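Local coordinates for protein acyl-CoA dehydrogenase (Thermus thermophilus, PDB 2Z1Q) that probably oxidises 2,3-saturated acyl-CoA thioesters to their 2,3-dehydro forms, passing electrons to an acceptor by way of bound FAD, at residues A310-A315 with L362-D367; G358-D363 with G399-N404; L406-M411 with D484-A489. All blocks are in the same frame, centred on the assembly; numbering follows the deposited sequence.

Contact 1: residues A310-A315 with L362-D367; sequences ASRIYA and LDYVVD
The guanidinium of Arg-312 lies flat on the phenol ring of Tyr-364. The two planes are only 8° apart. Arg-312 CZ stands almost straight over the ring, 3.7 Å from the Tyr-364 centroid, so the pair is both a stack and a cation-pi contact. The overlap is broad. Arg-312 NH1 sits above the ring atom Tyr-364 CE1 at 3.6 Å, and Arg-312 NE is over the CD2 and CE2 side of the same ring. Relative to the guanidinium, Tyr-364 is off-centre: its CD1 lies 3.5 Å above that plane, toward the rim. A second, apolar contact lies beside the stack. Ile-313 CG1 meets Val-365 CG2 at 4.0 Å, and these two side chains lie athwart one another.

The torsions set up the stack. At chi1 174° the Tyr-364 ring swings away from its own backbone N, to the side where Arg-312 lies. The Arg-312 chain is extended from CG to NE, which carries its charged end out to the ring. Glu-308, one turn earlier in the same helix, forms a salt bridge with Arg-312 NE and would fix the guanidinium further. With a leucine in place of Tyr-364, the guanidinium would probably lose its flat support and be freer to turn about its chain. Ile-313 and Val-365 also pack on helix 252-288, while Asp-367 forms salt bridges with Arg-392 and Arg-395 of the second subunit. This is helix-on-helix packing of 300-331 against 348-372 in the all-helical C-terminal domain of an acyl-CoA dehydrogenase.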
loop_
_atom_site.group_PDB
_atom_site.type_symbol
_atom_site.label_atom_id
_atom_site.label_comp_id
_atom_site.label_asym_id
_atom_site.label_seq_id
_atom_site.Cartn_x
_atom_site.Cartn_y
_atom_site.Cartn_z
ATOM N N ALA B 310 11.878 10.293 -5.197
ATOM C CA ALA B 310 12.507 10.868 -6.386
ATOM C C ALA B 310 13.353 9.820 -7.099
ATOM O O ALA B 310 13.404 9.758 -8.317
ATOM C CB ALA B 310 13.367 12.065 -5.999
ATOM N N SER B 311 14.008 8.963 -6.338
ATOM C CA SER B 311 14.815 7.943 -6.962
ATOM C C SER B 311 13.969 6.944 -7.766
ATOM O O SER B 311 14.268 6.685 -8.934
ATOM C CB SER B 311 15.644 7.205 -5.908
ATOM O OG SER B 311 16.406 6.175 -6.515
ATOM N N ARG B 312 12.913 6.390 -7.166
ATOM C CA ARG B 312 12.106 5.423 -7.905
ATOM C C ARG B 312 11.424 6.059 -9.115
ATOM O O ARG B 312 11.318 5.446 -10.170
ATOM C CB ARG B 312 11.099 4.766 -6.973
ATOM C CG ARG B 312 11.756 4.157 -5.737
ATOM C CD ARG B 312 10.886 3.097 -5.104
ATOM N NE ARG B 312 11.275 2.813 -3.724
ATOM C CZ ARG B 312 10.732 1.854 -2.979
ATOM N NH1 ARG B 312 11.140 1.664 -1.732
ATOM N NH2 ARG B 312 9.782 1.076 -3.492
ATOM N N ILE B 313 10.978 7.295 -8.977
ATOM C CA ILE B 313 10.349 7.963 -10.105
ATOM C C ILE B 313 11.356 8.124 -11.255
ATOM O O ILE B 313 11.018 7.891 -12.416
ATOM C CB ILE B 313 9.815 9.346 -9.685
ATOM C CG1 ILE B 313 8.669 9.177 -8.682
ATOM C CG2 ILE B 313 9.366 10.113 -10.902
ATOM C CD1 ILE B 313 8.292 10.475 -8.004
ATOM N N TYR B 314 12.591 8.505 -10.936
ATOM C CA TYR B 314 13.611 8.672 -11.966
ATOM C C TYR B 314 13.861 7.366 -12.714
ATOM O O TYR B 314 13.926 7.340 -13.947
ATOM C CB TYR B 314 14.922 9.171 -11.342
ATOM C CG TYR B 314 16.072 9.207 -12.316
ATOM C CD1 TYR B 314 16.138 10.178 -13.305
ATOM C CD2 TYR B 314 17.082 8.236 -12.271
ATOM C CE1 TYR B 314 17.174 10.196 -14.235
ATOM C CE2 TYR B 314 18.121 8.244 -13.191
ATOM C CZ TYR B 314 18.158 9.229 -14.174
ATOM O OH TYR B 314 19.153 9.270 -15.118
ATOM N N ALA B 315 13.989 6.274 -11.970
ATOM C CA ALA B 315 14.211 4.979 -12.587
ATOM C C ALA B 315 13.056 4.615 -13.532
ATOM O O ALA B 315 13.292 4.287 -14.693
ATOM C CB ALA B 315 14.381 3.902 -11.511
ATOM N N LEU B 362 4.503 4.166 -8.368
ATOM C CA LEU B 362 3.407 5.073 -7.977
ATOM C C LEU B 362 2.769 4.615 -6.651
ATOM O O LEU B 362 2.510 5.430 -5.769
ATOM C CB LEU B 362 2.327 5.135 -9.082
ATOM C CG LEU B 362 1.054 5.901 -8.690
ATOM C CD1 LEU B 362 1.424 7.333 -8.419
ATOM C CD2 LEU B 362 -0.013 5.818 -9.774
ATOM N N ASP B 363 2.545 3.312 -6.509
ATOM C CA ASP B 363 1.963 2.747 -5.292
ATOM C C ASP B 363 2.771 3.237 -4.087
ATOM O O ASP B 363 2.222 3.794 -3.125
ATOM C CB ASP B 363 2.006 1.213 -5.393
ATOM C CG ASP B 363 1.409 0.507 -4.178
ATOM O OD1 ASP B 363 0.210 0.136 -4.206
ATOM O OD2 ASP B 363 2.147 0.324 -3.190
ATOM N N TYR B 364 4.083 3.042 -4.156
ATOM C CA TYR B 364 4.980 3.478 -3.099
ATOM C C TYR B 364 4.917 4.985 -2.867
ATOM O O TYR B 364 4.813 5.432 -1.727
ATOM C CB TYR B 364 6.426 3.098 -3.416
ATOM C CG TYR B 364 7.409 3.658 -2.419
ATOM C CD1 TYR B 364 7.612 3.037 -1.191
ATOM C CD2 TYR B 364 8.113 4.831 -2.692
ATOM C CE1 TYR B 364 8.494 3.565 -0.249
ATOM C CE2 TYR B 364 9.004 5.372 -1.758
ATOM C CZ TYR B 364 9.187 4.732 -0.540
ATOM O OH TYR B 364 10.064 5.252 0.381
ATOM N N VAL B 365 4.980 5.760 -3.951
ATOM C CA VAL B 365 4.951 7.217 -3.871
ATOM C C VAL B 365 3.641 7.752 -3.257
ATOM O O VAL B 365 3.678 8.606 -2.368
ATOM C CB VAL B 365 5.227 7.840 -5.284
ATOM C CG1 VAL B 365 5.099 9.359 -5.254
ATOM C CG2 VAL B 365 6.644 7.440 -5.732
ATOM N N VAL B 366 2.486 7.266 -3.699
ATOM C CA VAL B 366 1.261 7.780 -3.076
ATOM C C VAL B 366 1.154 7.331 -1.618
ATOM O O VAL B 366 0.618 8.049 -0.791
ATOM C CB VAL B 366 -0.038 7.373 -3.841
ATOM C CG1 VAL B 366 -0.003 7.967 -5.231
ATOM C CG2 VAL B 366 -0.195 5.858 -3.894
ATOM N N ASP B 367 1.702 6.168 -1.288
ATOM C CA ASP B 367 1.626 5.671 0.084
ATOM C C ASP B 367 2.419 6.524 1.064
ATOM O O ASP B 367 1.911 6.900 2.120
ATOM C CB ASP B 367 2.099 4.216 0.129
ATOM C CG ASP B 367 1.871 3.581 1.474
ATOM O OD1 ASP B 367 0.766 3.741 2.029
ATOM O OD2 ASP B 367 2.796 2.919 1.980
#

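Contact 2: residues G358-D363 with G399-N404. With FAD (flavin-adenine dinucleotide), chain D.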
loop_
_atom_site.group_PDB
_atom_site.type_symbol
_atom_site.label_atom_id
_atom_site.label_comp_id
_atom_site.label_asym_id
_atom_site.label_seq_id
_atom_site.Cartn_x
_atom_site.Cartn_y
_atom_site.Cartn_z
ATOM N N GLY B 358 6.153 0.942 -13.219
ATOM C CA GLY B 358 5.438 2.186 -13.013
ATOM C C GLY B 358 4.398 2.107 -11.921
ATOM O O GLY B 358 4.432 2.868 -10.957
ATOM N N SER B 359 3.468 1.176 -12.071
ATOM C CA SER B 359 2.417 1.041 -11.079
ATOM C C SER B 359 2.971 0.816 -9.672
ATOM O O SER B 359 2.459 1.400 -8.726
ATOM C CB SER B 359 1.450 -0.088 -11.478
ATOM O OG SER B 359 2.137 -1.268 -11.858
ATOM N N GLU B 360 4.027 0.011 -9.527
ATOM C CA GLU B 360 4.576 -0.247 -8.191
ATOM C C GLU B 360 5.319 0.941 -7.616
ATOM O O GLU B 360 5.338 1.137 -6.399
ATOM C CB GLU B 360 5.449 -1.502 -8.205
ATOM C CG GLU B 360 4.575 -2.728 -8.486
ATOM C CD GLU B 360 5.293 -4.056 -8.339
ATOM O OE1 GLU B 360 4.631 -5.087 -8.569
ATOM O OE2 GLU B 360 6.501 -4.085 -7.993
ATOM N N VAL B 361 5.923 1.744 -8.487
ATOM C CA VAL B 361 6.615 2.943 -8.025
ATOM C C VAL B 361 5.539 3.942 -7.553
ATOM O O VAL B 361 5.645 4.479 -6.460
ATOM C CB VAL B 361 7.469 3.580 -9.135
ATOM C CG1 VAL B 361 7.903 4.969 -8.709
ATOM C CG2 VAL B 361 8.705 2.703 -9.421
ATOM N N LEU B 362 4.503 4.166 -8.368
ATOM C CA LEU B 362 3.407 5.073 -7.977
ATOM C C LEU B 362 2.769 4.615 -6.651
ATOM O O LEU B 362 2.510 5.430 -5.769
ATOM C CB LEU B 362 2.327 5.135 -9.082
ATOM C CG LEU B 362 1.054 5.901 -8.690
ATOM C CD1 LEU B 362 1.424 7.333 -8.419
ATOM C CD2 LEU B 362 -0.013 5.818 -9.774
ATOM N N ASP B 363 2.545 3.312 -6.509
ATOM C CA ASP B 363 1.963 2.747 -5.292
ATOM C C ASP B 363 2.771 3.237 -4.087
ATOM O O ASP B 363 2.222 3.794 -3.125
ATOM C CB ASP B 363 2.006 1.213 -5.393
ATOM C CG ASP B 363 1.409 0.507 -4.178
ATOM O OD1 ASP B 363 0.210 0.136 -4.206
ATOM O OD2 ASP B 363 2.147 0.324 -3.190
ATOM N N GLY B 399 -3.615 -6.117 -17.446
ATOM C CA GLY B 399 -3.093 -7.377 -16.957
ATOM C C GLY B 399 -2.564 -7.093 -15.562
ATOM O O GLY B 399 -1.903 -6.068 -15.344
ATOM N N THR B 400 -2.871 -7.978 -14.614
ATOM C CA THR B 400 -2.414 -7.808 -13.244
ATOM C C THR B 400 -0.893 -7.939 -13.281
ATOM O O THR B 400 -0.337 -8.477 -14.245
ATOM C CB THR B 400 -2.964 -8.916 -12.322
ATOM O OG1 THR B 400 -2.370 -10.169 -12.679
ATOM C CG2 THR B 400 -4.465 -9.031 -12.449
ATOM N N ASN B 401 -0.226 -7.472 -12.228
ATOM C CA ASN B 401 1.223 -7.570 -12.186
ATOM C C ASN B 401 1.694 -9.020 -12.106
ATOM O O ASN B 401 2.826 -9.324 -12.482
ATOM C CB ASN B 401 1.768 -6.729 -11.036
ATOM C CG ASN B 401 1.737 -5.248 -11.358
ATOM O OD1 ASN B 401 1.372 -4.862 -12.471
ATOM N ND2 ASN B 401 2.122 -4.418 -10.406
ATOM N N GLU B 402 0.822 -9.910 -11.623
ATOM C CA GLU B 402 1.144 -11.336 -11.559
ATOM C C GLU B 402 1.250 -11.830 -13.010
ATOM O O GLU B 402 2.253 -12.425 -13.401
ATOM C CB GLU B 402 0.044 -12.126 -10.830
ATOM C CG GLU B 402 -0.039 -11.893 -9.315
ATOM C CD GLU B 402 -0.487 -10.498 -8.945
ATOM O OE1 GLU B 402 -1.616 -10.111 -9.315
ATOM O OE2 GLU B 402 0.290 -9.780 -8.288
ATOM N N ILE B 403 0.213 -11.556 -13.804
ATOM C CA ILE B 403 0.189 -11.956 -15.218
ATOM C C ILE B 403 1.389 -11.385 -15.986
ATOM O O ILE B 403 2.018 -12.088 -16.776
ATOM C CB ILE B 403 -1.143 -11.518 -15.915
ATOM C CG1 ILE B 403 -2.069 -12.722 -16.070
ATOM C CG2 ILE B 403 -0.881 -10.940 -17.299
ATOM C CD1 ILE B 403 -2.470 -13.335 -14.783
ATOM N N ASN B 404 1.712 -10.123 -15.744
ATOM C CA ASN B 404 2.850 -9.505 -16.419
ATOM C C ASN B 404 4.170 -10.122 -15.971
ATOM O O ASN B 404 5.074 -10.313 -16.786
ATOM C CB ASN B 404 2.848 -7.999 -16.175
ATOM C CG ASN B 404 1.905 -7.275 -17.105
ATOM O OD1 ASN B 404 2.168 -7.172 -18.306
ATOM N ND2 ASN B 404 0.789 -6.777 -16.565
HETATM P PA FAD D . -9.454 -12.060 -10.736
HETATM O O1A FAD D . -9.753 -10.722 -10.291
HETATM O O2A FAD D . -10.425 -12.933 -11.656
HETATM O O5B FAD D . -7.939 -12.457 -10.770
HETATM C C5B FAD D . -7.488 -12.747 -9.448
HETATM C C4B FAD D . -6.094 -13.240 -9.762
HETATM O O4B FAD D . -5.451 -13.028 -10.954
HETATM C C3B FAD D . -5.002 -13.385 -8.608
HETATM O O3B FAD D . -5.231 -14.571 -7.838
HETATM C C2B FAD D . -3.792 -13.441 -9.628
HETATM O O2B FAD D . -2.625 -14.140 -9.181
HETATM C C1B FAD D . -4.677 -14.124 -10.631
HETATM N N9A FAD D . -4.194 -14.882 -11.747
HETATM C C8A FAD D . -4.893 -14.943 -12.918
HETATM N N7A FAD D . -4.297 -15.711 -13.754
HETATM C C5A FAD D . -3.163 -16.181 -13.193
HETATM C C6A FAD D . -2.121 -17.056 -13.624
HETATM N N6A FAD D . -2.167 -17.597 -14.892
HETATM N N1A FAD D . -1.106 -17.318 -12.754
HETATM C C2A FAD D . -1.078 -16.812 -11.525
HETATM N N3A FAD D . -2.038 -16.011 -11.107
HETATM C C4A FAD D . -3.089 -15.663 -11.866
HETATM N N1 FAD D . -12.352 -4.433 -19.003
HETATM C C2 FAD D . -12.544 -4.171 -20.314
HETATM O O2 FAD D . -12.646 -5.114 -21.083
HETATM N N3 FAD D . -12.649 -2.912 -20.808
HETATM C C4 FAD D . -12.568 -1.797 -20.002
HETATM O O4 FAD D . -12.668 -0.680 -20.448
HETATM C C4X FAD D . -12.375 -2.013 -18.547
HETATM N N5 FAD D . -12.318 -1.001 -17.666
HETATM C C5X FAD D . -12.185 -1.231 -16.334
HETATM C C6 FAD D . -12.189 -0.145 -15.387
HETATM C C7 FAD D . -12.096 -0.416 -14.011
HETATM C C7M FAD D . -12.128 0.733 -13.022
HETATM C C8 FAD D . -11.978 -1.763 -13.544
HETATM C C8M FAD D . -11.885 -2.098 -12.072
HETATM C C9 FAD D . -11.962 -2.808 -14.442
HETATM C C9A FAD D . -12.071 -2.574 -15.847
HETATM N N10 FAD D . -12.095 -3.665 -16.744
HETATM C C10 FAD D . -12.262 -3.440 -18.095
HETATM C "C1'" FAD D . -11.986 -4.975 -16.156
HETATM C "C2'" FAD D . -10.593 -5.615 -16.240
HETATM O "O2'" FAD D . -10.228 -5.875 -17.587
HETATM C "C3'" FAD D . -10.795 -6.856 -15.431
HETATM O "O3'" FAD D . -11.129 -6.436 -14.077
HETATM C "C4'" FAD D . -9.596 -7.755 -15.314
HETATM O "O4'" FAD D . -9.149 -8.280 -16.567
HETATM C "C5'" FAD D . -10.118 -8.789 -14.383
HETATM O "O5'" FAD D . -9.230 -9.725 -14.029
HETATM P P FAD D . -10.067 -10.403 -12.840
HETATM O O1P FAD D . -10.476 -9.314 -11.914
HETATM O O2P FAD D . -11.397 -11.145 -13.416
HETATM O O3P FAD D . -8.980 -11.412 -12.155
#
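Asn-401 reaches from the first turn of helix 401-407 to Ser-359 and Glu-360 on helix 348-372. Its amide nitrogen makes both links, and both are weak. Asn-401 ND2 gives a fairly straight but long bond to Ser-359 OG at 3.5 Å. It gives a more bent one, 131° at the hydrogen, to Glu-360 OE1 at 3.2 Å. The Ser-359 end is buried. The Ser-359 hydroxyl is turned back toward its own helix, where Lys-355 O is its stronger partner. Asn-401 OD1 in turn accepts from Lys-355 NZ. The Glu-360 end is looser and partly exposed. Its carboxylate is turned 55° from the amide of Asn-401, and its main partner is Arg-405, by a salt bridge.

The helix start is classically N-capped. Thr-400 OG1 accepts from Ile-403 N at 3.1 Å, and the bond is nearly straight at 174°. Thr-400 O takes two donors, the backbone N and the side-chain ND2 of Asn-404, and the latter lies well above the carbonyl plane. Gly-399, just before the cap, has a backbone conformation that calls for glycine.

The far side of this turn packs closely on the FAD. Ile-403 CD1 lies 3.2 Å from N7A of the FAD adenine. Glu-402 CG comes within 3.4 Å of the FAD ribose oxygen O2B. A bend at chi2 brings Glu-402 OE1 to Thr-400 OG1, a weak bond at 3.4 Å. The carboxylate of Glu-402 is held by the second subunit. OE2 forms a salt bridge with Lys-305 of that chain, and OE1 accepts from Gln-371 NE2 of that chain.

Contact 3: residues L406-M411 with D484-A489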
loop_
_atom_site.group_PDB
_atom_site.type_symbol
_atom_site.label_atom_id
_atom_site.label_comp_id
_atom_site.label_asym_id
_atom_site.label_seq_id
_atom_site.Cartn_x
_atom_site.Cartn_y
_atom_site.Cartn_z
ATOM N N LEU B 406 4.663 -13.126 -15.167
ATOM C CA LEU B 406 4.817 -14.429 -15.806
ATOM C C LEU B 406 5.236 -14.284 -17.271
ATOM O O LEU B 406 5.881 -15.178 -17.830
ATOM C CB LEU B 406 3.513 -15.222 -15.724
ATOM C CG LEU B 406 3.330 -16.151 -14.520
ATOM C CD1 LEU B 406 3.843 -15.491 -13.262
ATOM C CD2 LEU B 406 1.862 -16.514 -14.378
ATOM N N LEU B 407 4.876 -13.153 -17.878
ATOM C CA LEU B 407 5.200 -12.895 -19.278
ATOM C C LEU B 407 6.636 -12.430 -19.522
ATOM O O LEU B 407 7.258 -12.817 -20.509
ATOM C CB LEU B 407 4.232 -11.855 -19.858
ATOM C CG LEU B 407 2.859 -12.290 -20.392
ATOM C CD1 LEU B 407 2.135 -13.152 -19.371
ATOM C CD2 LEU B 407 2.036 -11.051 -20.725
ATOM N N ILE B 408 7.156 -11.600 -18.628
ATOM C CA ILE B 408 8.507 -11.074 -18.773
ATOM C C ILE B 408 9.567 -12.161 -18.989
ATOM O O ILE B 408 10.344 -12.094 -19.940
ATOM C CB ILE B 408 8.866 -10.184 -17.554
ATOM C CG1 ILE B 408 7.931 -8.969 -17.531
ATOM C CG2 ILE B 408 10.314 -9.754 -17.622
ATOM C CD1 ILE B 408 7.962 -8.150 -16.256
ATOM N N PRO B 409 9.610 -13.178 -18.113
ATOM C CA PRO B 409 10.594 -14.255 -18.260
ATOM C C PRO B 409 10.417 -15.051 -19.555
ATOM O O PRO B 409 11.278 -15.858 -19.917
ATOM C CB PRO B 409 10.350 -15.113 -17.019
ATOM C CG PRO B 409 9.876 -14.108 -16.014
ATOM C CD PRO B 409 8.901 -13.301 -16.832
ATOM N N GLY B 410 9.298 -14.813 -20.238
ATOM C CA GLY B 410 8.994 -15.502 -21.481
ATOM C C GLY B 410 10.175 -15.744 -22.401
ATOM O O GLY B 410 10.553 -16.890 -22.643
ATOM N N MET B 411 10.764 -14.673 -22.920
ATOM C CA MET B 411 11.901 -14.814 -23.821
ATOM C C MET B 411 13.079 -15.570 -23.216
ATOM O O MET B 411 13.747 -16.342 -23.911
ATOM C CB MET B 411 12.363 -13.438 -24.313
ATOM C CG MET B 411 11.891 -12.272 -23.457
ATOM S SD MET B 411 12.695 -12.136 -21.859
ATOM C CE MET B 411 13.676 -10.654 -22.131
ATOM N N ASP B 484 11.449 -9.964 -11.497
ATOM C CA ASP B 484 11.851 -8.849 -10.647
ATOM C C ASP B 484 13.320 -8.463 -10.877
ATOM O O ASP B 484 13.698 -7.303 -10.734
ATOM C CB ASP B 484 11.591 -9.181 -9.177
ATOM C CG ASP B 484 10.106 -9.206 -8.849
ATOM O OD1 ASP B 484 9.390 -8.331 -9.380
ATOM O OD2 ASP B 484 9.651 -10.084 -8.078
ATOM N N ILE B 485 14.143 -9.432 -11.255
ATOM C CA ILE B 485 15.545 -9.129 -11.512
ATOM C C ILE B 485 15.640 -8.407 -12.860
ATOM O O ILE B 485 16.326 -7.387 -12.976
ATOM C CB ILE B 485 16.385 -10.416 -11.509
ATOM C CG1 ILE B 485 16.207 -11.107 -10.154
ATOM C CG2 ILE B 485 17.859 -10.092 -11.741
ATOM C CD1 ILE B 485 16.941 -12.403 -10.010
ATOM N N LEU B 486 14.908 -8.912 -13.853
ATOM C CA LEU B 486 14.891 -8.308 -15.186
ATOM C C LEU B 486 14.367 -6.875 -15.108
ATOM O O LEU B 486 14.884 -5.983 -15.790
ATOM C CB LEU B 486 14.023 -9.150 -16.139
ATOM C CG LEU B 486 14.576 -10.545 -16.453
ATOM C CD1 LEU B 486 13.540 -11.369 -17.210
ATOM C CD2 LEU B 486 15.856 -10.412 -17.266
ATOM N N ILE B 487 13.359 -6.657 -14.260
ATOM C CA ILE B 487 12.779 -5.326 -14.070
ATOM C C ILE B 487 13.791 -4.349 -13.485
ATOM O O ILE B 487 13.929 -3.229 -13.977
ATOM C CB ILE B 487 11.557 -5.364 -13.112
ATOM C CG1 ILE B 487 10.423 -6.142 -13.780
ATOM C CG2 ILE B 487 11.153 -3.931 -12.703
ATOM C CD1 ILE B 487 9.248 -6.446 -12.894
ATOM N N ASP B 488 14.483 -4.758 -12.426
ATOM C CA ASP B 488 15.465 -3.880 -11.787
ATOM C C ASP B 488 16.683 -3.668 -12.663
ATOM O O ASP B 488 17.349 -2.643 -12.580
ATOM C CB ASP B 488 15.913 -4.449 -10.444
ATOM C CG ASP B 488 14.975 -4.087 -9.318
ATOM O OD1 ASP B 488 14.923 -4.836 -8.320
ATOM O OD2 ASP B 488 14.298 -3.047 -9.421
ATOM N N ALA B 489 16.973 -4.657 -13.493
ATOM C CA ALA B 489 18.113 -4.575 -14.382
ATOM C C ALA B 489 17.808 -3.500 -15.416
ATOM O O ALA B 489 18.534 -2.515 -15.522
ATOM C CB ALA B 489 18.349 -5.933 -15.064
#
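Pro-409 brings the one side-chain ring that meets the opposite segment, and it does so lightly. Its ring atom CA is 4.3 Å from Leu-486 CD1. The same ring also packs on Val-482 and Ala-483, one turn earlier in helix 476-502. No hydrogen bond crosses between the segments, so the contact is purely apolar.

Ile-408 carries the contact, with each of its branches on a different partner. Ile-408 CG2 touches Leu-486 CD1 at 3.6 Å, and these two side chains run antiparallel, flank to flank. The longer branch ends at CD1, 4.0 Å from Ile-487 CD1, where the two isoleucines meet crosswise. A chi1 of -64° aims Ile-408 CG1 and its CD1 at Ile-487 and leaves CG2 against Leu-486. A type I turn from Leu-407 to Gly-410, closed by Gly-410 N to Leu-407 O at 2.9 Å, holds Ile-408 and Pro-409 at its centre.

Ile-408 and Ile-487 also touch helix 348-372, and Leu-486 touches helix 445-468. The arrangement is a buried aliphatic contact in which the type I turn at 407-410 packs on helix 476-502 in the helical C-terminal domain of the acyl-CoA dehydrogenase fold.

Overall arrangement
Helix 348-372 joins contacts 1 and 2, whose centres are 13 Å apart. They share Leu-362 and Asp-363, and they touch where Arg-312 CB packs on Val-361 CG1 at 3.6 Å. Contact 3 follows contact 2 after a single residue, Arg-405, with its centre also 13 Å away. That residue forms salt bridges with both Glu-360 and Asp-484. Contacts 1 and 3 are 20 Å apart between centres, with nearest atoms about 7 Å apart, and do not touch. Contact 2 lies at the FAD pocket through Glu-402 and Ile-403, and contact 3 reaches the cofactor through Leu-406. Contact 1 is more remote: the Tyr-364 side chain is about 12 Å from a bound FAD.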